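Local coordinates for tryparedoxin II (Crithidia fasciculata, PDB 1I5G), which probably shuttles reducing equivalents from trypanothione to target proteins such as peroxidases, as a thioredoxin-like dithiol-disulphide oxidoreductase, at residues Y34-W39 / A45-L50; V65-W70 / D79-M84; T102-K107 / V113-D118. The protein carries 1 engineered substitution. All coordinates share one frame; numbering follows the deposited sequence.

Interaction 1 (Y34-W39 / A45-L50). With TS5 (glutathionylspermidine), chain C.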
loop_
_atom_site.group_PDB
_atom_site.type_symbol
_atom_site.label_atom_id
_atom_site.label_comp_id
_atom_site.label_asym_id
_atom_site.label_seq_id
_atom_site.Cartn_x
_atom_site.Cartn_y
_atom_site.Cartn_z
ATOM N N TYR A 34 0.238 0.497 2.156
ATOM C CA TYR A 34 0.641 -0.545 3.088
ATOM C C TYR A 34 1.978 -0.182 3.705
ATOM O O TYR A 34 3.044 -0.257 3.097
ATOM C CB TYR A 34 0.771 -1.907 2.355
ATOM C CG TYR A 34 1.257 -3.068 3.210
ATOM C CD1 TYR A 34 0.888 -3.141 4.536
ATOM C CD2 TYR A 34 2.083 -4.076 2.719
ATOM C CE1 TYR A 34 1.293 -4.149 5.333
ATOM C CE2 TYR A 34 2.494 -5.091 3.527
ATOM C CZ TYR A 34 2.104 -5.144 4.850
ATOM O OH TYR A 34 2.525 -6.149 5.715
ATOM N N PHE A 35 1.936 0.241 4.959
ATOM C CA PHE A 35 3.110 0.620 5.745
ATOM C C PHE A 35 3.652 -0.623 6.412
ATOM O O PHE A 35 2.950 -1.263 7.224
ATOM C CB PHE A 35 2.692 1.692 6.766
ATOM C CG PHE A 35 2.248 2.984 6.096
ATOM C CD1 PHE A 35 0.971 3.118 5.594
ATOM C CD2 PHE A 35 3.115 4.066 5.972
ATOM C CE1 PHE A 35 0.577 4.300 4.974
ATOM C CE2 PHE A 35 2.730 5.222 5.361
ATOM C CZ PHE A 35 1.475 5.324 4.875
ATOM N N SER A 36 4.885 -0.983 6.074
ATOM C CA SER A 36 5.451 -2.246 6.540
ATOM C C SER A 36 6.970 -2.223 6.381
ATOM O O SER A 36 7.511 -1.328 5.718
ATOM C CB SER A 36 4.880 -3.340 5.625
ATOM O OG SER A 36 5.070 -4.650 6.125
ATOM N N ALA A 37 7.660 -3.200 6.943
ATOM C CA ALA A 37 9.103 -3.335 6.836
ATOM C C ALA A 37 9.534 -4.718 7.287
ATOM O O ALA A 37 8.875 -5.323 8.128
ATOM C CB ALA A 37 9.857 -2.302 7.677
ATOM N N SER A 38 10.639 -5.193 6.718
ATOM C CA SER A 38 11.066 -6.536 7.065
ATOM C C SER A 38 11.655 -6.603 8.471
ATOM O O SER A 38 11.702 -7.712 9.028
ATOM C CB SER A 38 12.011 -7.110 6.023
ATOM O OG SER A 38 13.217 -6.422 6.125
ATOM N N TRP A 39 12.095 -5.520 9.098
ATOM C CA TRP A 39 12.643 -5.606 10.457
ATOM C C TRP A 39 11.527 -5.845 11.457
ATOM O O TRP A 39 11.850 -6.170 12.600
ATOM C CB TRP A 39 13.368 -4.321 10.798
ATOM C CG TRP A 39 12.561 -3.062 10.823
ATOM C CD1 TRP A 39 12.447 -2.126 9.831
ATOM C CD2 TRP A 39 11.747 -2.540 11.886
ATOM N NE1 TRP A 39 11.619 -1.096 10.199
ATOM C CE2 TRP A 39 11.171 -1.318 11.472
ATOM C CE3 TRP A 39 11.435 -2.979 13.181
ATOM C CZ2 TRP A 39 10.340 -0.557 12.269
ATOM C CZ3 TRP A 39 10.588 -2.188 13.960
ATOM C CH2 TRP A 39 10.068 -1.008 13.515
ATOM N N ALA A 45 4.610 -10.989 9.232
ATOM C CA ALA A 45 3.597 -12.026 9.398
ATOM C C ALA A 45 2.259 -11.639 8.797
ATOM O O ALA A 45 1.410 -12.468 8.494
ATOM C CB ALA A 45 3.435 -12.273 10.871
ATOM N N PHE A 46 2.007 -10.347 8.620
ATOM C CA PHE A 46 0.753 -9.903 7.999
ATOM C C PHE A 46 0.837 -9.924 6.474
ATOM O O PHE A 46 -0.169 -10.171 5.806
ATOM C CB PHE A 46 0.319 -8.495 8.461
ATOM C CG PHE A 46 -0.844 -7.906 7.700
ATOM C CD1 PHE A 46 -2.129 -8.440 7.835
ATOM C CD2 PHE A 46 -0.714 -6.813 6.852
ATOM C CE1 PHE A 46 -3.209 -7.913 7.145
ATOM C CE2 PHE A 46 -1.780 -6.294 6.169
ATOM C CZ PHE A 46 -3.041 -6.842 6.307
ATOM N N THR A 47 2.011 -9.662 5.913
ATOM C CA THR A 47 2.206 -9.630 4.466
ATOM C C THR A 47 1.613 -10.823 3.699
ATOM O O THR A 47 0.907 -10.629 2.712
ATOM C CB THR A 47 3.693 -9.393 4.154
ATOM O OG1 THR A 47 3.987 -8.014 4.490
ATOM C CG2 THR A 47 4.021 -9.576 2.662
ATOM N N PRO A 48 1.893 -12.070 4.071
ATOM C CA PRO A 48 1.300 -13.197 3.342
ATOM C C PRO A 48 -0.226 -13.231 3.338
ATOM O O PRO A 48 -0.806 -13.647 2.335
ATOM C CB PRO A 48 1.884 -14.433 4.055
ATOM C CG PRO A 48 2.519 -13.954 5.306
ATOM C CD PRO A 48 2.789 -12.497 5.159
ATOM N N GLN A 49 -0.852 -12.806 4.430
ATOM C CA GLN A 49 -2.297 -12.706 4.516
ATOM C C GLN A 49 -2.778 -11.677 3.514
ATOM O O GLN A 49 -3.822 -11.871 2.886
ATOM C CB GLN A 49 -2.789 -12.254 5.881
ATOM C CG GLN A 49 -2.452 -13.291 6.974
ATOM C CD GLN A 49 -2.587 -12.680 8.359
ATOM O OE1 GLN A 49 -2.019 -11.621 8.598
ATOM N NE2 GLN A 49 -3.323 -13.298 9.280
ATOM N N LEU A 50 -2.067 -10.566 3.347
ATOM C CA LEU A 50 -2.410 -9.523 2.394
ATOM C C LEU A 50 -2.149 -10.022 0.969
ATOM O O LEU A 50 -2.924 -9.725 0.070
ATOM C CB LEU A 50 -1.698 -8.229 2.734
ATOM C CG LEU A 50 -2.055 -7.052 1.817
ATOM C CD1 LEU A 50 -3.542 -6.745 1.804
ATOM C CD2 LEU A 50 -1.224 -5.836 2.217
HETATM N N1 TS5 C . 0.726 -5.535 17.806
HETATM C CA1 TS5 C . 0.646 -4.358 16.911
HETATM C C1 TS5 C . 0.229 -4.780 15.528
HETATM O OE1 TS5 C . -0.241 -3.931 14.736
HETATM O OE2 TS5 C . 0.382 -5.983 15.198
HETATM C CB1 TS5 C . 1.957 -3.579 16.780
HETATM C CG1 TS5 C . 3.012 -4.333 15.979
HETATM C CD1 TS5 C . 4.338 -3.746 16.373
HETATM O O1 TS5 C . 4.941 -3.974 17.511
HETATM N N2 TS5 C . 4.970 -2.961 15.503
HETATM C CA2 TS5 C . 6.077 -2.103 15.790
HETATM C C2 TS5 C . 5.866 -0.638 15.484
HETATM O O2 TS5 C . 5.240 -0.226 14.369
HETATM C CB2 TS5 C . 7.234 -2.546 14.894
HETATM S SG2 TS5 C . 7.521 -4.332 14.800
HETATM N N3 TS5 C . 6.439 0.108 16.446
HETATM C CA3 TS5 C . 6.547 1.536 16.227
HETATM C C3 TS5 C . 5.790 2.343 17.249
HETATM O O3 TS5 C . 4.651 1.831 17.651
HETATM N "N1'" TS5 C . 6.163 3.500 17.778
HETATM C "C1'" TS5 C . 5.192 4.389 18.366
HETATM C "C2'" TS5 C . 5.600 4.536 19.822
HETATM N "N2'" TS5 C . 5.034 5.719 21.943
HETATM C "C3'" TS5 C . 4.808 5.654 20.503
HETATM C "C4'" TS5 C . 4.279 6.755 22.634
HETATM C "C5'" TS5 C . 4.866 7.189 23.980
HETATM C "C6'" TS5 C . 4.165 8.398 24.600
HETATM C "C7'" TS5 C . 4.287 8.455 26.120
HETATM N "N3'" TS5 C . 3.703 9.620 26.776
#

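Interaction 2 (V65-W70 / D79-M84)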
loop_
_atom_site.group_PDB
_atom_site.type_symbol
_atom_site.label_atom_id
_atom_site.label_comp_id
_atom_site.label_asym_id
_atom_site.label_seq_id
_atom_site.Cartn_x
_atom_site.Cartn_y
_atom_site.Cartn_z
ATOM N N VAL A 65 -2.547 -2.250 -4.123
ATOM C CA VAL A 65 -1.799 -2.079 -2.889
ATOM C C VAL A 65 -0.483 -1.426 -3.261
ATOM O O VAL A 65 0.137 -1.754 -4.276
ATOM C CB VAL A 65 -1.609 -3.412 -2.134
ATOM C CG1 VAL A 65 -0.629 -3.320 -0.995
ATOM C CG2 VAL A 65 -2.948 -4.033 -1.719
ATOM N N MET A 66 -0.037 -0.484 -2.423
ATOM C CA MET A 66 1.243 0.167 -2.593
ATOM C C MET A 66 2.051 0.103 -1.312
ATOM O O MET A 66 1.647 0.677 -0.303
ATOM C CB MET A 66 1.101 1.605 -3.008
ATOM C CG MET A 66 2.446 2.105 -3.528
ATOM S SD MET A 66 2.351 3.842 -3.951
ATOM C CE MET A 66 1.294 3.626 -5.573
ATOM N N LEU A 67 3.197 -0.549 -1.358
ATOM C CA LEU A 67 4.099 -0.595 -0.217
ATOM C C LEU A 67 4.711 0.771 0.028
ATOM O O LEU A 67 5.299 1.343 -0.897
ATOM C CB LEU A 67 5.255 -1.563 -0.525
ATOM C CG LEU A 67 6.363 -1.649 0.523
ATOM C CD1 LEU A 67 5.799 -2.149 1.848
ATOM C CD2 LEU A 67 7.523 -2.487 0.066
ATOM N N ILE A 68 4.570 1.226 1.275
ATOM C CA ILE A 68 5.235 2.428 1.778
ATOM C C ILE A 68 6.190 1.880 2.833
ATOM O O ILE A 68 5.791 1.487 3.925
ATOM C CB ILE A 68 4.242 3.452 2.322
ATOM C CG1 ILE A 68 3.111 3.761 1.344
ATOM C CG2 ILE A 68 5.036 4.710 2.672
ATOM C CD1 ILE A 68 3.559 4.204 -0.032
ATOM N N SER A 69 7.479 1.836 2.502
ATOM C CA SER A 69 8.435 1.050 3.280
ATOM C C SER A 69 9.108 1.771 4.417
ATOM O O SER A 69 9.697 2.829 4.233
ATOM C CB SER A 69 9.525 0.539 2.332
ATOM O OG SER A 69 10.643 0.032 3.040
ATOM N N TRP A 70 9.049 1.171 5.595
ATOM C CA TRP A 70 9.867 1.606 6.709
ATOM C C TRP A 70 11.117 0.750 6.810
ATOM O O TRP A 70 11.698 0.618 7.889
ATOM C CB TRP A 70 9.086 1.523 8.015
ATOM C CG TRP A 70 8.055 2.574 8.283
ATOM C CD1 TRP A 70 7.544 3.525 7.443
ATOM C CD2 TRP A 70 7.409 2.803 9.547
ATOM N NE1 TRP A 70 6.618 4.308 8.089
ATOM C CE2 TRP A 70 6.521 3.881 9.385
ATOM C CE3 TRP A 70 7.490 2.200 10.808
ATOM C CZ2 TRP A 70 5.737 4.362 10.416
ATOM C CZ3 TRP A 70 6.702 2.681 11.829
ATOM C CH2 TRP A 70 5.844 3.759 11.627
ATOM N N ASP A 79 14.785 -6.885 -1.105
ATOM C CA ASP A 79 14.428 -8.260 -0.796
ATOM C C ASP A 79 12.993 -8.428 -0.308
ATOM O O ASP A 79 12.330 -9.415 -0.644
ATOM C CB ASP A 79 15.387 -8.806 0.281
ATOM C CG ASP A 79 16.839 -8.921 -0.180
ATOM O OD1 ASP A 79 17.093 -8.917 -1.395
ATOM O OD2 ASP A 79 17.728 -9.010 0.694
ATOM N N TYR A 80 12.481 -7.483 0.482
ATOM C CA TYR A 80 11.154 -7.590 1.041
ATOM C C TYR A 80 10.116 -7.294 -0.044
ATOM O O TYR A 80 9.158 -8.027 -0.181
ATOM C CB TYR A 80 11.079 -6.550 2.167
ATOM C CG TYR A 80 9.818 -6.625 3.016
ATOM C CD1 TYR A 80 9.264 -7.842 3.400
ATOM C CD2 TYR A 80 9.189 -5.470 3.446
ATOM C CE1 TYR A 80 8.114 -7.922 4.184
ATOM C CE2 TYR A 80 8.039 -5.542 4.229
ATOM C CZ TYR A 80 7.506 -6.778 4.591
ATOM O OH TYR A 80 6.377 -6.883 5.372
ATOM N N TYR A 81 10.308 -6.223 -0.813
ATOM C CA TYR A 81 9.380 -5.899 -1.885
ATOM C C TYR A 81 9.362 -6.985 -2.948
ATOM O O TYR A 81 8.314 -7.244 -3.509
ATOM C CB TYR A 81 9.686 -4.524 -2.490
ATOM C CG TYR A 81 8.772 -4.197 -3.643
ATOM C CD1 TYR A 81 7.381 -4.274 -3.535
ATOM C CD2 TYR A 81 9.279 -3.827 -4.880
ATOM C CE1 TYR A 81 6.576 -3.992 -4.629
ATOM C CE2 TYR A 81 8.470 -3.545 -5.966
ATOM C CZ TYR A 81 7.102 -3.632 -5.846
ATOM O OH TYR A 81 6.332 -3.346 -6.939
ATOM N N ALA A 82 10.490 -7.631 -3.231
ATOM C CA ALA A 82 10.489 -8.749 -4.182
ATOM C C ALA A 82 9.547 -9.879 -3.798
ATOM O O ALA A 82 9.156 -10.650 -4.693
ATOM C CB ALA A 82 11.914 -9.303 -4.332
ATOM N N LYS A 83 9.124 -10.019 -2.539
ATOM C CA LYS A 83 8.156 -11.036 -2.105
ATOM C C LYS A 83 6.733 -10.640 -2.440
ATOM O O LYS A 83 5.832 -11.453 -2.268
ATOM C CB LYS A 83 8.229 -11.252 -0.595
ATOM C CG LYS A 83 9.621 -11.681 -0.142
ATOM C CD LYS A 83 9.833 -11.846 1.360
ATOM C CE LYS A 83 11.222 -12.397 1.747
ATOM N NZ LYS A 83 11.314 -12.552 3.245
ATOM N N MET A 84 6.485 -9.419 -2.894
ATOM C CA MET A 84 5.125 -8.877 -3.029
ATOM C C MET A 84 4.697 -8.704 -4.462
ATOM O O MET A 84 5.539 -8.377 -5.310
ATOM C CB MET A 84 5.091 -7.510 -2.338
ATOM C CG MET A 84 5.477 -7.547 -0.884
ATOM S SD MET A 84 5.647 -5.873 -0.180
ATOM C CE MET A 84 6.229 -6.273 1.426
#

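Interaction 3 (T102-K107 / V113-D118). With TS5 (glutathionylspermidine), chain C.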
loop_
_atom_site.group_PDB
_atom_site.type_symbol
_atom_site.label_atom_id
_atom_site.label_comp_id
_atom_site.label_asym_id
_atom_site.label_seq_id
_atom_site.Cartn_x
_atom_site.Cartn_y
_atom_site.Cartn_z
ATOM N N THR A 102 3.153 10.819 7.874
ATOM C CA THR A 102 2.501 11.892 8.608
ATOM C C THR A 102 1.061 12.100 8.167
ATOM O O THR A 102 0.125 12.249 8.969
ATOM C CB THR A 102 3.311 13.144 8.336
ATOM O OG1 THR A 102 4.586 12.946 8.945
ATOM C CG2 THR A 102 2.705 14.386 9.054
ATOM N N GLY A 103 0.854 12.085 6.862
ATOM C CA GLY A 103 -0.457 12.387 6.324
ATOM C C GLY A 103 -1.555 11.421 6.704
ATOM O O GLY A 103 -2.732 11.789 6.792
ATOM N N PHE A 104 -1.228 10.155 6.931
ATOM C CA PHE A 104 -2.217 9.152 7.299
ATOM C C PHE A 104 -2.076 8.711 8.748
ATOM O O PHE A 104 -2.577 7.644 9.118
ATOM C CB PHE A 104 -2.075 7.904 6.429
ATOM C CG PHE A 104 -2.385 8.102 4.971
ATOM C CD1 PHE A 104 -3.401 8.914 4.499
ATOM C CD2 PHE A 104 -1.655 7.439 4.003
ATOM C CE1 PHE A 104 -3.641 9.068 3.164
ATOM C CE2 PHE A 104 -1.917 7.591 2.647
ATOM C CZ PHE A 104 -2.908 8.408 2.220
ATOM N N ASP A 105 -1.384 9.520 9.528
ATOM C CA ASP A 105 -1.342 9.288 10.969
ATOM C C ASP A 105 -0.785 7.934 11.349
ATOM O O ASP A 105 -1.254 7.294 12.302
ATOM C CB ASP A 105 -2.741 9.299 11.581
ATOM C CG ASP A 105 -3.471 10.583 11.341
ATOM O OD1 ASP A 105 -2.838 11.663 11.323
ATOM O OD2 ASP A 105 -4.708 10.524 11.176
ATOM N N VAL A 106 0.231 7.503 10.618
ATOM C CA VAL A 106 0.713 6.152 10.867
ATOM C C VAL A 106 1.730 6.187 11.985
ATOM O O VAL A 106 2.782 6.823 11.874
ATOM C CB VAL A 106 1.369 5.580 9.607
ATOM C CG1 VAL A 106 1.853 4.165 9.859
ATOM C CG2 VAL A 106 0.410 5.585 8.440
ATOM N N LYS A 107 1.406 5.505 13.073
ATOM C CA LYS A 107 2.311 5.491 14.224
ATOM C C LYS A 107 2.956 4.134 14.447
ATOM O O LYS A 107 3.983 4.011 15.112
ATOM C CB LYS A 107 1.621 5.931 15.514
ATOM C CG LYS A 107 0.835 7.244 15.373
ATOM C CD LYS A 107 1.746 8.461 15.343
ATOM C CE LYS A 107 0.947 9.769 15.361
ATOM N NZ LYS A 107 1.890 10.923 15.406
ATOM N N VAL A 113 -4.022 1.590 4.786
ATOM C CA VAL A 113 -4.961 2.707 4.657
ATOM C C VAL A 113 -5.492 2.762 3.236
ATOM O O VAL A 113 -4.724 2.891 2.270
ATOM C CB VAL A 113 -4.281 4.037 5.008
ATOM C CG1 VAL A 113 -5.215 5.215 4.795
ATOM C CG2 VAL A 113 -3.798 3.981 6.475
ATOM N N GLY A 114 -6.797 2.669 3.067
ATOM C CA GLY A 114 -7.430 2.719 1.773
ATOM C C GLY A 114 -7.949 4.089 1.460
ATOM O O GLY A 114 -8.606 4.774 2.287
ATOM N N VAL A 115 -7.667 4.517 0.241
ATOM C CA VAL A 115 -8.036 5.814 -0.296
ATOM C C VAL A 115 -8.717 5.687 -1.646
ATOM O O VAL A 115 -8.369 4.816 -2.442
ATOM C CB VAL A 115 -6.770 6.650 -0.451
ATOM C CG1 VAL A 115 -7.066 7.991 -0.999
ATOM C CG2 VAL A 115 -5.981 6.737 0.865
ATOM N N GLU A 116 -9.716 6.508 -1.941
ATOM C CA GLU A 116 -10.332 6.543 -3.261
ATOM C C GLU A 116 -9.397 7.342 -4.168
ATOM O O GLU A 116 -9.107 8.514 -3.933
ATOM C CB GLU A 116 -11.702 7.238 -3.191
ATOM C CG GLU A 116 -12.449 7.277 -4.513
ATOM C CD GLU A 116 -13.699 8.116 -4.576
ATOM O OE1 GLU A 116 -13.949 8.936 -3.691
ATOM O OE2 GLU A 116 -14.422 7.930 -5.575
ATOM N N ALA A 117 -8.912 6.745 -5.255
ATOM C CA ALA A 117 -7.942 7.384 -6.146
ATOM C C ALA A 117 -8.503 8.670 -6.738
ATOM O O ALA A 117 -7.766 9.635 -6.799
ATOM C CB ALA A 117 -7.519 6.443 -7.255
ATOM N N ASP A 118 -9.758 8.685 -7.146
ATOM C CA ASP A 118 -10.230 9.815 -7.950
ATOM C C ASP A 118 -10.448 11.048 -7.093
ATOM O O ASP A 118 -10.263 12.148 -7.590
ATOM C CB ASP A 118 -11.485 9.424 -8.719
ATOM C CG ASP A 118 -11.210 8.455 -9.851
ATOM O OD1 ASP A 118 -10.036 8.164 -10.141
ATOM O OD2 ASP A 118 -12.184 7.978 -10.462
HETATM N N1 TS5 C . 0.726 -5.535 17.806
HETATM C CA1 TS5 C . 0.646 -4.358 16.911
HETATM C C1 TS5 C . 0.229 -4.780 15.528
HETATM O OE1 TS5 C . -0.241 -3.931 14.736
HETATM O OE2 TS5 C . 0.382 -5.983 15.198
HETATM C CB1 TS5 C . 1.957 -3.579 16.780
HETATM C CG1 TS5 C . 3.012 -4.333 15.979
HETATM C CD1 TS5 C . 4.338 -3.746 16.373
HETATM O O1 TS5 C . 4.941 -3.974 17.511
HETATM N N2 TS5 C . 4.970 -2.961 15.503
HETATM C CA2 TS5 C . 6.077 -2.103 15.790
HETATM C C2 TS5 C . 5.866 -0.638 15.484
HETATM O O2 TS5 C . 5.240 -0.226 14.369
HETATM C CB2 TS5 C . 7.234 -2.546 14.894
HETATM S SG2 TS5 C . 7.521 -4.332 14.800
HETATM N N3 TS5 C . 6.439 0.108 16.446
HETATM C CA3 TS5 C . 6.547 1.536 16.227
HETATM C C3 TS5 C . 5.790 2.343 17.249
HETATM O O3 TS5 C . 4.651 1.831 17.651
HETATM N "N1'" TS5 C . 6.163 3.500 17.778
HETATM C "C1'" TS5 C . 5.192 4.389 18.366
HETATM C "C2'" TS5 C . 5.600 4.536 19.822
HETATM N "N2'" TS5 C . 5.034 5.719 21.943
HETATM C "C3'" TS5 C . 4.808 5.654 20.503
HETATM C "C4'" TS5 C . 4.279 6.755 22.634
HETATM C "C5'" TS5 C . 4.866 7.189 23.980
HETATM C "C6'" TS5 C . 4.165 8.398 24.600
HETATM C "C7'" TS5 C . 4.287 8.455 26.120
HETATM N "N3'" TS5 C . 3.703 9.620 26.776
#

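Interaction 1 (Y34-W39 / A45-L50)
Three groups grip the side-chain oxygen of Thr47. Its OG1 lies 2.7 Å from OH of Tyr34, in a hydrogen bond that either hydroxyl could donate, and is also bonded to OH of Tyr80 and to O of Ser43 in the preceding helical turn. The contact sets strand 30-36 of the thioredoxin fold against helix 41-57, the first two elements of a beta-alpha-beta unit, which run roughly antiparallel at this point. Tyr34 spans the gap between them: with CG trans to the backbone N (chi1 177°), its ring extends from the strand and brings the hydroxyl to the helix. OG1 of Thr47 meets that ring at its edge, in plane. Over one face sits the CD2 methyl of Leu50, 3.8 Å from the Tyr34 ring centroid and only 13° off the normal, a CH-pi contact near the ring centre. CB of Ser36 lies on the opposite face toward the rim, so the ring is clamped between strand and helix. The OG of that serine has Tyr80 as its stronger partner, and its bond to the Tyr34 hydroxyl is at best weak. Phe46 comes alongside obliquely, its CD2 3.7 Å from CE1 of Tyr34 and the ring planes at 68°; helix 127-133 packs on the same phenylalanine. All the touching residues are buried, and the polar atoms meet in a small group of hydroxyls and the Ser43 carbonyl. Farther along the loop, where NE1 of Trp39 is held by O of Trp70, the indole lines the glutathionylspermidine pocket, with CZ3 of Trp39 3.5 Å from CB2 of the ligand.

Interaction 2 (V65-W70 / D79-M84)
The branched end of Leu67 meets both Tyr81 and Met84, and the contact across the segments is wholly apolar. The CD2 methyl does most of the touching: Leu67 CD2 is 3.9 Å from CB of Tyr81 and equally 3.9 Å from SD of Met84. The leucine reaches there because its CG stands trans to the backbone N (chi1 175°), which brings CD2 up to both partners. It runs counter to Tyr81, meeting the root of the side chain and CD1 obliquely, and lies across the extended Met84 chain. The Met84 methyl lies over the ring of Tyr80, with CE 3.3 Å above the ring plane and over its centre, so the thioether touches leucine through sulfur and tyrosine through its methyl.

Polar bonds hold the surroundings in place. A type I turn from Tyr81 to Met84, with Met84 N bonded to Tyr81 O at 2.9 Å, folds the methionine back toward the strand, and Lys83 N binds Tyr80 O at 3.1 Å. At its far end, Tyr81 directs its hydroxyl to O of Trp86, tying the tyrosine to the chain that leads into the next strand.

That strand, 87-88, pairs in parallel with 63-69, and its Ala88 touches both Leu67 and Tyr81. Strand 63-69, helix 74-81 and strand 87-88 thus form a beta-alpha-beta crossover, with Leu67 packing the helix onto the sheet.

Interaction 3 (T102-K107 / V113-D118)
Next to the glutathionylspermidine pocket, whose wall includes Lys107 to Pro110, Phe104 packs its ring against Val113 and Val115 of strand 111-116. The ring takes the two valines differently. CG1 of Val113 stands over one face, 4.2 Å from the Phe104 centroid and 15° off the ring normal, a CH-pi contact displaced toward the rim at CG, whose distance from Val113 CG1 is 4.0 Å. CG2 of Val115 comes obliquely to the far end, 3.8 Å from CZ of Phe104. With its CG opposite the carbonyl carbon (chi1 -66°), the phenylalanine swings its ring from the end of helix 94-103 onto the sheet. Both valines place CG1 trans to the backbone N, but Val113 offers that methyl and Val115 the other one.

The chain turns away from the helix in a Schellman motif. Asp105, with a positive phi of 59°, is its C-prime residue: Asp105 N binds Thr102 O at 3.2 Å, and Val106 N reaches back to Thr101 O. This termination sends the backbone toward the Ile109-Pro110 loop, the position of the cis-proline loop in thioredoxin-fold proteins, and then into strand 111-116, which lies antiparallel to 30-36 and 122-124. Phe33, Phe35 and Ile122 from those two neighbours, with Phe6, also touch the Phe104 ring. In place of Phe104 an alanine, with only its methyl, is likely to leave a gap beside Val113 CG1 and Val115 CG2 and to cost the helix end its ring contact with the strand. Beyond the turn, the backbone itself forms part of the pocket, with O of Lys107 3.3 Å from C3 of the ligand.

Interactions 1 and 2 lie side by side, their centres about 8 Å apart, on the neighbouring strands 30-36 and 63-69, and a buried hydroxyl cluster joins them: Tyr80 OH is 2.7 Å from Ser36 OG and 2.8 Å from Thr47 OG1, probable hydrogen bonds that tie helix 74-81 to strand 30-36 and helix 41-57. Interaction 3 lies about 17 Å, centre to centre, from each of the others, yet Phe35 bridges from interaction 1, its CE1 3.7 Å from Val106 CG2, and Trp70 from interaction 2 packs on Val106 too. Interactions 1 and 3 each lend one residue, Trp39 and Lys107, to the glutathionylspermidine pocket, while the side chain of Leu67 lies about 13 Å from the ligand.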